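Side-chain contact in uncharacterized protein YppE (Bacillus subtilis, PDB 2IM8), which is of unknown function, a small, mostly helical protein of the bacterial DUF1798 family: residues Asp80-Leu85 / Glu104-Thr109. Sequence-based numbering, arbitrary orientation.
Sequences DNFLEL and ESVLYT
Phe-82 and Val-106 form the nearest CA pair, 6.3 Å apart, where the two helical segments run more antiparallel than parallel, at 124° between their N-to-C directions. Val-106 does most of the touching, with both of its methyls. Its CG2 presses against the helix surface itself, 3.7 Å from CB of Asn-81 and equally close to the backbone N of Phe-82. The other methyl goes to the ring: with CG1 anti to the backbone N (chi1 167°), it reaches CD1 of Phe-82 at 4.0 Å, approaching the ring obliquely as the two side chains cross at about a right angle. The contact joins helices 72-91 and 96-121, consecutive members of a four-helix bundle. Phe-82 continues inward from the pair, resting on Met-13 and Val-16 of helix 3-29 and on Asn-47 and Ala-51 of helix 36-64, so all four helices meet around its side chain. On the more open side of Val-106 the contact turns polar. ND2 of Asn-81 and OG of Ser-105 stop 3.9 Å apart, and a water bridges them: it accepts a hydrogen bond from Asn-81 ND2 at 3.2 Å and shares another with Ser-105 OG at 2.9 Å. With chi1 178°, Ser-105 OG lies beside its carbonyl carbon, where it meets the water; Asn-81 also packs on Ile-102, one turn earlier along helix 96-121.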
loop_
_atom_site.group_PDB
_atom_site.type_symbol
_atom_site.label_atom_id
_atom_site.label_comp_id
_atom_site.label_asym_id
_atom_site.label_seq_id
_atom_site.Cartn_x
_atom_site.Cartn_y
_atom_site.Cartn_z
ATOM N N ASP A 80 -3.551 7.824 -0.168
ATOM C CA ASP A 80 -4.085 8.278 1.114
ATOM C C ASP A 80 -4.418 7.158 2.077
ATOM O O ASP A 80 -4.146 7.276 3.264
ATOM C CB ASP A 80 -5.311 9.171 0.910
ATOM C CG ASP A 80 -4.986 10.421 0.114
ATOM O OD1 ASP A 80 -3.813 10.850 0.146
ATOM O OD2 ASP A 80 -5.902 10.976 -0.532
ATOM N N ASN A 81 -4.991 6.068 1.581
ATOM C CA ASN A 81 -5.332 4.963 2.474
ATOM C C ASN A 81 -4.067 4.269 2.984
ATOM O O ASN A 81 -3.964 3.943 4.166
ATOM C CB ASN A 81 -6.229 3.944 1.766
ATOM C CG ASN A 81 -7.668 4.417 1.637
ATOM O OD1 ASN A 81 -8.224 5.022 2.560
ATOM N ND2 ASN A 81 -8.284 4.120 0.502
ATOM N N PHE A 82 -3.109 4.051 2.088
ATOM C CA PHE A 82 -1.858 3.401 2.445
ATOM C C PHE A 82 -1.106 4.200 3.503
ATOM O O PHE A 82 -0.611 3.635 4.480
ATOM C CB PHE A 82 -0.992 3.234 1.199
ATOM C CG PHE A 82 0.323 2.548 1.453
ATOM C CD1 PHE A 82 0.375 1.188 1.760
ATOM C CD2 PHE A 82 1.515 3.259 1.370
ATOM C CE1 PHE A 82 1.606 0.546 1.978
ATOM C CE2 PHE A 82 2.753 2.623 1.586
ATOM C CZ PHE A 82 2.791 1.265 1.891
ATOM N N LEU A 83 -1.015 5.516 3.314
ATOM C CA LEU A 83 -0.318 6.354 4.289
ATOM C C LEU A 83 -1.039 6.392 5.628
ATOM O O LEU A 83 -0.401 6.489 6.678
ATOM C CB LEU A 83 -0.136 7.776 3.754
ATOM C CG LEU A 83 1.064 8.008 2.832
ATOM C CD1 LEU A 83 1.043 7.017 1.691
ATOM C CD2 LEU A 83 1.024 9.433 2.305
ATOM N N GLU A 84 -2.366 6.333 5.611
ATOM C CA GLU A 84 -3.081 6.324 6.883
ATOM C C GLU A 84 -2.756 4.996 7.565
ATOM O O GLU A 84 -2.460 4.959 8.762
ATOM C CB GLU A 84 -4.588 6.458 6.683
ATOM C CG GLU A 84 -5.384 6.176 7.962
ATOM C CD GLU A 84 -6.853 6.550 7.878
ATOM O OE1 GLU A 84 -7.439 6.475 6.774
ATOM O OE2 GLU A 84 -7.423 6.900 8.938
ATOM N N LEU A 85 -2.801 3.913 6.787
ATOM C CA LEU A 85 -2.506 2.575 7.297
ATOM C C LEU A 85 -1.131 2.567 7.962
ATOM O O LEU A 85 -0.973 2.036 9.063
ATOM C CB LEU A 85 -2.584 1.553 6.148
ATOM C CG LEU A 85 -1.779 0.240 6.068
ATOM C CD1 LEU A 85 -1.489 -0.359 7.439
ATOM C CD2 LEU A 85 -2.573 -0.739 5.195
ATOM N N GLU A 104 -8.057 -3.510 3.657
ATOM C CA GLU A 104 -8.689 -4.352 2.631
ATOM C C GLU A 104 -8.666 -3.684 1.252
ATOM O O GLU A 104 -8.437 -4.335 0.232
ATOM C CB GLU A 104 -10.150 -4.626 2.979
ATOM C CG GLU A 104 -10.400 -5.496 4.186
ATOM C CD GLU A 104 -11.885 -5.756 4.350
ATOM O OE1 GLU A 104 -12.663 -4.773 4.386
ATOM O OE2 GLU A 104 -12.276 -6.930 4.436
ATOM N N SER A 105 -8.940 -2.385 1.240
ATOM C CA SER A 105 -8.971 -1.597 0.008
ATOM C C SER A 105 -7.592 -1.537 -0.656
ATOM O O SER A 105 -7.447 -1.731 -1.873
ATOM C CB SER A 105 -9.457 -0.182 0.331
ATOM O OG SER A 105 -9.464 0.632 -0.814
ATOM N N VAL A 106 -6.583 -1.252 0.150
ATOM C CA VAL A 106 -5.211 -1.162 -0.339
ATOM C C VAL A 106 -4.745 -2.516 -0.881
ATOM O O VAL A 106 -4.261 -2.616 -2.009
ATOM C CB VAL A 106 -4.263 -0.705 0.803
ATOM C CG1 VAL A 106 -2.797 -0.913 0.402
ATOM C CG2 VAL A 106 -4.529 0.768 1.128
ATOM N N LEU A 107 -4.910 -3.560 -0.077
ATOM C CA LEU A 107 -4.479 -4.891 -0.471
ATOM C C LEU A 107 -5.120 -5.372 -1.769
ATOM O O LEU A 107 -4.427 -5.926 -2.617
ATOM C CB LEU A 107 -4.749 -5.896 0.660
ATOM C CG LEU A 107 -3.775 -5.791 1.849
ATOM C CD1 LEU A 107 -4.216 -6.717 2.967
ATOM C CD2 LEU A 107 -2.347 -6.137 1.388
ATOM N N TYR A 108 -6.426 -5.158 -1.927
ATOM C CA TYR A 108 -7.097 -5.607 -3.147
ATOM C C TYR A 108 -6.558 -4.912 -4.384
ATOM O O TYR A 108 -6.287 -5.555 -5.399
ATOM C CB TYR A 108 -8.616 -5.399 -3.083
ATOM C CG TYR A 108 -9.249 -5.696 -4.423
ATOM C CD1 TYR A 108 -9.234 -6.987 -4.943
ATOM C CD2 TYR A 108 -9.751 -4.674 -5.224
ATOM C CE1 TYR A 108 -9.686 -7.258 -6.226
ATOM C CE2 TYR A 108 -10.213 -4.931 -6.517
ATOM C CZ TYR A 108 -10.172 -6.224 -7.011
ATOM O OH TYR A 108 -10.568 -6.487 -8.303
ATOM N N THR A 109 -6.409 -3.594 -4.320
ATOM C CA THR A 109 -5.886 -2.889 -5.479
ATOM C C THR A 109 -4.474 -3.381 -5.782
ATOM O O THR A 109 -4.122 -3.572 -6.947
ATOM C CB THR A 109 -5.876 -1.361 -5.265
ATOM O OG1 THR A 109 -7.219 -0.905 -5.064
ATOM C CG2 THR A 109 -5.272 -0.647 -6.489
HETATM O O HOH W 1 -7.006 1.914 -1.499
#